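Local coordinates for protein tapirin (Caldicellulosiruptor kristjanssonii, PDB 6N2B) that probably binds cellulose at the cell surface through a calcium-containing beta-helical C-terminal domain, attaching this extreme thermophile to plant biomass, at residues Thr424-Asp429 / Tyr452-Ile457; Gly213-Asn218 / Ser516-Asn521. One frame throughout, in Å; residues are numbered along the deposited sequence.

Contact 1: Thr424-Asp429 / Tyr452-Ile457; sequences TTLPAD and YGESGI. With CA (calcium ion), chain C.
Leu426 and Glu454 meet through a hydrogen bond from the backbone N-H to the carboxylate: the N-H of Leu426 points almost straight down the C-O axis, with Leu426 N 2.6 Å from Glu454 OE1 and an N-H...O angle of 173°. Glutamate suits the place because its chain can fold. CG lies anti to the backbone N and the chain then bends at chi2 (80°), which brings the carboxylate to the backbone of Thr425 and Leu426. OE1 also lies 3.7 Å from Thr425 CG2, the threonine methyl, while CB of Glu454 rests beside Leu426 CB. The other oxygen, OE2, forms a salt bridge with Lys484, whose NZ also bonds Thr424 O, and the lysine would probably stabilise the carboxylate as an anion. An alanine here would probably leave Leu426 N without this acceptor and Lys484 without this carboxylate partner, and could let this part of the loop shift.

The side chain of Leu426 is buried, its CG 4.1 Å from Tyr452 CD1 and its CD2 packed on the carbonyl of Gly453. Pro427 takes up the same aromatic ring: its CG stands 4.3 Å from the Tyr452 ring centroid, an off-centre CH-pi contact to which the rigid proline ring is suited. Water 1 lies between Glu454 N and Pro427 O and may link them.

Beyond Pro427 the chain runs on to Asp429, which binds the calcium ion through both its backbone O and OD1. Tyr452 lies next to the end of strand 448-453, which pairs with strands 436-441 and 478-483. The Tyr452 ring packs on Ile542 and Thr545 of helix 536-546, its hydroxyl bonds Ser541, and Pro427 touches Thr545, so the loop lies against both strand end and helix.

Contact 2: Gly213-Asn218 / Ser516-Asn521; sequences GSFLPN and STFNIN
Gly213 begins the pairing with its CA 3.2 Å from Ser516 O, a C-H...O contact at a point where a CB would collide with that oxygen, so glycine fits. The N-H of Ser214 bonds the same carbonyl from above its plane, and the serine adds a bond of its own: its OG, set between the backbone N and carbonyl carbon (chi1 86°), accepts from Phe518 N at 3.3 Å. A short hydroxyl side chain thus stands in for a backbone acceptor.

Phe215 lies beside Phe518, both pointing the same way, with the ring edges meeting at Phe215 CD1 and Phe518 CD2, 3.9 Å apart. Farther along the ring, Phe215 CE1 touches Ile520 CD1 at 3.7 Å, while Pro217 CD sits over the centre of one face.

Leu216 carries the bridge to Asn519. Its N donates to Phe518 O at 3.0 Å, and its O accepts a weak bond from Ile520 N; water 2 lies close enough to Leu216 O and Ile520 O to bridge them. Leu216 CD1 lies 3.6 Å from Asn519 ND2, placing a methyl against the amide nitrogen.

Pro217, which has no N-H to offer, lays its CA near Ile520 CD1, and Asn218 OD1 reaches Ile520 CB at 3.6 Å. Two segments running the same way (16° apart) in one-to-one register, one phenylalanine beside another, are characteristic of neighbouring coils of a parallel beta-helix, here joined by residues far apart in sequence.

In the fold
Contact 1 is nested in sequence within the long loop that contact 2 closes: 213-218 and 516-521 are 298 residues apart, and the chain between them contains both segments of contact 1. The centres are about 17 Å apart and the nearest atoms about 7 Å, so the two do not touch. Strand 487-489 connects them, pairing in parallel with strand 457-458, which begins in contact 1, and with strand 520-522, which begins in contact 2. The calcium site lies at the end of segment 424-429, where Asp429 shares the ion with Val431, Ala433, Leu436 and Glu465. Contact 2 stands farther off, the side chain of Phe518 lying about 12 Å from that of Leu436.

Contact 1: Thr424-Asp429 / Tyr452-Ile457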
loop_
_atom_site.group_PDB
_atom_site.type_symbol
_atom_site.label_atom_id
_atom_site.label_comp_id
_atom_site.label_asym_id
_atom_site.label_seq_id
_atom_site.Cartn_x
_atom_site.Cartn_y
_atom_site.Cartn_z
ATOM N N THR A 424 16.584 -8.924 16.620
ATOM C CA THR A 424 17.791 -9.695 16.855
ATOM C C THR A 424 17.740 -10.886 15.907
ATOM O O THR A 424 17.949 -10.706 14.690
ATOM C CB THR A 424 17.931 -10.109 18.332
ATOM O OG1 THR A 424 16.660 -10.495 18.866
ATOM C CG2 THR A 424 18.512 -8.965 19.161
ATOM N N THR A 425 17.489 -12.091 16.389
ATOM C CA THR A 425 17.466 -13.279 15.554
ATOM C C THR A 425 16.083 -13.923 15.617
ATOM O O THR A 425 15.395 -13.865 16.653
ATOM C CB THR A 425 18.574 -14.252 16.006
ATOM O OG1 THR A 425 19.839 -13.780 15.508
ATOM C CG2 THR A 425 18.332 -15.678 15.514
ATOM N N LEU A 426 15.658 -14.488 14.499
ATOM C CA LEU A 426 14.367 -15.144 14.619
ATOM C C LEU A 426 14.561 -16.595 15.068
ATOM O O LEU A 426 15.476 -17.279 14.586
ATOM C CB LEU A 426 13.628 -15.095 13.284
ATOM C CG LEU A 426 12.714 -13.892 13.064
ATOM C CD1 LEU A 426 13.381 -12.628 13.493
ATOM C CD2 LEU A 426 12.288 -13.798 11.607
ATOM N N PRO A 427 13.734 -17.059 16.008
ATOM C CA PRO A 427 13.905 -18.408 16.561
ATOM C C PRO A 427 13.733 -19.514 15.528
ATOM O O PRO A 427 13.078 -19.358 14.498
ATOM C CB PRO A 427 12.805 -18.491 17.617
ATOM C CG PRO A 427 11.773 -17.497 17.166
ATOM C CD PRO A 427 12.576 -16.363 16.598
ATOM N N ALA A 428 14.335 -20.663 15.838
ATOM C CA ALA A 428 14.181 -21.895 15.077
ATOM C C ALA A 428 14.277 -23.060 16.051
ATOM O O ALA A 428 15.074 -23.014 16.993
ATOM C CB ALA A 428 15.252 -22.022 13.986
ATOM N N ASP A 429 13.392 -24.094 15.857
ATOM C CA ASP A 429 13.384 -25.376 16.572
ATOM C C ASP A 429 13.769 -26.511 15.616
ATOM O O ASP A 429 13.580 -26.380 14.406
ATOM C CB ASP A 429 12.025 -25.713 17.231
ATOM C CG ASP A 429 10.794 -25.006 16.575
ATOM O OD1 ASP A 429 10.234 -25.534 15.586
ATOM O OD2 ASP A 429 10.334 -23.966 17.105
ATOM N N TYR A 452 8.326 -18.340 12.114
ATOM C CA TYR A 452 9.504 -17.483 12.060
ATOM C C TYR A 452 10.555 -18.116 11.158
ATOM O O TYR A 452 10.870 -19.298 11.304
ATOM C CB TYR A 452 10.087 -17.254 13.449
ATOM C CG TYR A 452 9.141 -16.562 14.394
ATOM C CD1 TYR A 452 9.039 -15.178 14.413
ATOM C CD2 TYR A 452 8.337 -17.298 15.276
ATOM C CE1 TYR A 452 8.169 -14.541 15.291
ATOM C CE2 TYR A 452 7.460 -16.664 16.156
ATOM C CZ TYR A 452 7.389 -15.287 16.158
ATOM O OH TYR A 452 6.533 -14.644 17.020
ATOM N N GLY A 453 11.085 -17.328 10.227
ATOM C CA GLY A 453 12.134 -17.800 9.346
ATOM C C GLY A 453 13.271 -16.808 9.241
ATOM O O GLY A 453 13.146 -15.799 8.543
ATOM N N GLU A 454 14.386 -17.095 9.927
ATOM C CA GLU A 454 15.519 -16.170 9.974
ATOM C C GLU A 454 16.179 -15.989 8.608
ATOM O O GLU A 454 16.731 -14.918 8.324
ATOM C CB GLU A 454 16.529 -16.659 11.019
ATOM C CG GLU A 454 17.931 -16.046 10.933
ATOM C CD GLU A 454 18.032 -14.661 11.552
ATOM O OE1 GLU A 454 17.123 -14.271 12.312
ATOM O OE2 GLU A 454 19.028 -13.957 11.275
ATOM N N SER A 455 16.119 -17.005 7.745
ATOM C CA SER A 455 16.708 -16.951 6.410
ATOM C C SER A 455 15.658 -17.047 5.307
ATOM O O SER A 455 15.978 -17.480 4.197
ATOM C CB SER A 455 17.728 -18.077 6.228
ATOM O OG SER A 455 18.453 -18.322 7.422
ATOM N N GLY A 456 14.410 -16.701 5.587
ATOM C CA GLY A 456 13.331 -16.860 4.632
ATOM C C GLY A 456 12.414 -18.031 4.972
ATOM O O GLY A 456 12.631 -18.788 5.917
ATOM N N ILE A 457 11.357 -18.154 4.176
ATOM C CA ILE A 457 10.380 -19.232 4.292
ATOM C C ILE A 457 10.050 -19.718 2.888
ATOM O O ILE A 457 9.987 -18.913 1.949
ATOM C CB ILE A 457 9.101 -18.761 5.017
ATOM C CG1 ILE A 457 9.456 -18.073 6.340
ATOM C CG2 ILE A 457 8.120 -19.928 5.226
ATOM C CD1 ILE A 457 8.286 -17.441 7.040
HETATM CA CA CA C . 11.246 -26.072 13.406
HETATM O O HOH W 1 14.199 -19.089 11.497
#

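Contact 2: Gly213-Asn218 / Ser516-Asn521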
loop_
_atom_site.group_PDB
_atom_site.type_symbol
_atom_site.label_atom_id
_atom_site.label_comp_id
_atom_site.label_asym_id
_atom_site.label_seq_id
_atom_site.Cartn_x
_atom_site.Cartn_y
_atom_site.Cartn_z
ATOM N N GLY A 213 12.036 -3.300 5.806
ATOM C CA GLY A 213 12.726 -2.805 4.637
ATOM C C GLY A 213 11.757 -2.570 3.499
ATOM O O GLY A 213 10.689 -1.981 3.693
ATOM N N SER A 214 12.114 -3.038 2.310
ATOM C CA SER A 214 11.288 -2.872 1.132
ATOM C C SER A 214 10.229 -3.974 1.060
ATOM O O SER A 214 10.248 -4.949 1.821
ATOM C CB SER A 214 12.149 -2.898 -0.122
ATOM O OG SER A 214 12.339 -4.244 -0.543
ATOM N N PHE A 215 9.297 -3.809 0.114
ATOM C CA PHE A 215 8.184 -4.743 -0.081
ATOM C C PHE A 215 7.933 -4.850 -1.580
ATOM O O PHE A 215 7.354 -3.948 -2.187
ATOM C CB PHE A 215 6.926 -4.299 0.647
ATOM C CG PHE A 215 5.716 -5.101 0.290
ATOM C CD1 PHE A 215 5.732 -6.481 0.382
ATOM C CD2 PHE A 215 4.558 -4.480 -0.133
ATOM C CE1 PHE A 215 4.616 -7.217 0.058
ATOM C CE2 PHE A 215 3.444 -5.213 -0.463
ATOM C CZ PHE A 215 3.467 -6.581 -0.371
ATOM N N LEU A 216 8.375 -5.951 -2.176
ATOM C CA LEU A 216 8.204 -6.180 -3.607
ATOM C C LEU A 216 7.343 -7.416 -3.796
ATOM O O LEU A 216 7.867 -8.539 -3.892
ATOM C CB LEU A 216 9.548 -6.337 -4.307
ATOM C CG LEU A 216 10.537 -5.224 -3.916
ATOM C CD1 LEU A 216 11.991 -5.708 -3.856
ATOM C CD2 LEU A 216 10.384 -4.058 -4.830
ATOM N N PRO A 217 6.026 -7.246 -3.873
ATOM C CA PRO A 217 5.134 -8.397 -4.029
ATOM C C PRO A 217 5.217 -8.978 -5.429
ATOM O O PRO A 217 5.716 -8.361 -6.377
ATOM C CB PRO A 217 3.742 -7.808 -3.763
ATOM C CG PRO A 217 3.845 -6.412 -4.184
ATOM C CD PRO A 217 5.271 -5.975 -3.837
ATOM N N ASN A 218 4.715 -10.198 -5.531
ATOM C CA ASN A 218 4.629 -10.893 -6.793
ATOM C C ASN A 218 3.508 -10.318 -7.651
ATOM O O ASN A 218 2.567 -9.680 -7.165
ATOM C CB ASN A 218 4.356 -12.373 -6.544
ATOM C CG ASN A 218 3.168 -12.576 -5.628
ATOM O OD1 ASN A 218 3.257 -12.328 -4.437
ATOM N ND2 ASN A 218 2.035 -12.986 -6.188
ATOM N N SER A 516 16.217 -5.833 4.946
ATOM C CA SER A 516 16.337 -4.596 4.176
ATOM C C SER A 516 15.533 -4.665 2.884
ATOM O O SER A 516 14.861 -3.700 2.498
ATOM C CB SER A 516 17.806 -4.315 3.865
ATOM O OG SER A 516 18.581 -4.364 5.051
ATOM N N THR A 517 15.594 -5.799 2.202
ATOM C CA THR A 517 14.847 -6.028 0.982
ATOM C C THR A 517 13.969 -7.261 1.175
ATOM O O THR A 517 14.309 -8.168 1.940
ATOM C CB THR A 517 15.811 -6.192 -0.195
ATOM O OG1 THR A 517 15.152 -5.835 -1.417
ATOM C CG2 THR A 517 16.351 -7.632 -0.271
ATOM N N PHE A 518 12.814 -7.282 0.512
ATOM C CA PHE A 518 11.889 -8.400 0.665
ATOM C C PHE A 518 11.131 -8.662 -0.631
ATOM O O PHE A 518 10.482 -7.755 -1.165
ATOM C CB PHE A 518 10.881 -8.155 1.794
ATOM C CG PHE A 518 9.818 -9.189 1.845
ATOM C CD1 PHE A 518 10.118 -10.480 2.245
ATOM C CD2 PHE A 518 8.543 -8.910 1.425
ATOM C CE1 PHE A 518 9.143 -11.459 2.260
ATOM C CE2 PHE A 518 7.571 -9.873 1.444
ATOM C CZ PHE A 518 7.867 -11.153 1.853
ATOM N N ASN A 519 11.188 -9.908 -1.110
ATOM C CA ASN A 519 10.466 -10.346 -2.299
ATOM C C ASN A 519 9.558 -11.513 -1.952
ATOM O O ASN A 519 10.001 -12.472 -1.313
ATOM C CB ASN A 519 11.423 -10.791 -3.405
ATOM C CG ASN A 519 12.111 -9.627 -4.090
ATOM O OD1 ASN A 519 11.703 -9.198 -5.189
ATOM N ND2 ASN A 519 13.168 -9.107 -3.453
ATOM N N ILE A 520 8.299 -11.442 -2.377
ATOM C CA ILE A 520 7.455 -12.627 -2.463
ATOM C C ILE A 520 7.597 -13.169 -3.870
ATOM O O ILE A 520 7.469 -12.418 -4.843
ATOM C CB ILE A 520 5.983 -12.307 -2.152
ATOM C CG1 ILE A 520 5.897 -11.208 -1.118
ATOM C CG2 ILE A 520 5.225 -13.550 -1.658
ATOM C CD1 ILE A 520 4.511 -10.844 -0.783
ATOM N N ASN A 521 7.885 -14.456 -3.982
ATOM C CA ASN A 521 7.972 -15.121 -5.271
ATOM C C ASN A 521 7.076 -16.340 -5.246
ATOM O O ASN A 521 7.001 -17.035 -4.233
ATOM C CB ASN A 521 9.391 -15.537 -5.594
ATOM C CG ASN A 521 10.313 -14.352 -5.746
ATOM O OD1 ASN A 521 10.062 -13.458 -6.561
ATOM N ND2 ASN A 521 11.393 -14.331 -4.959
HETATM O O HOH W 2 8.973 -10.418 -6.137
#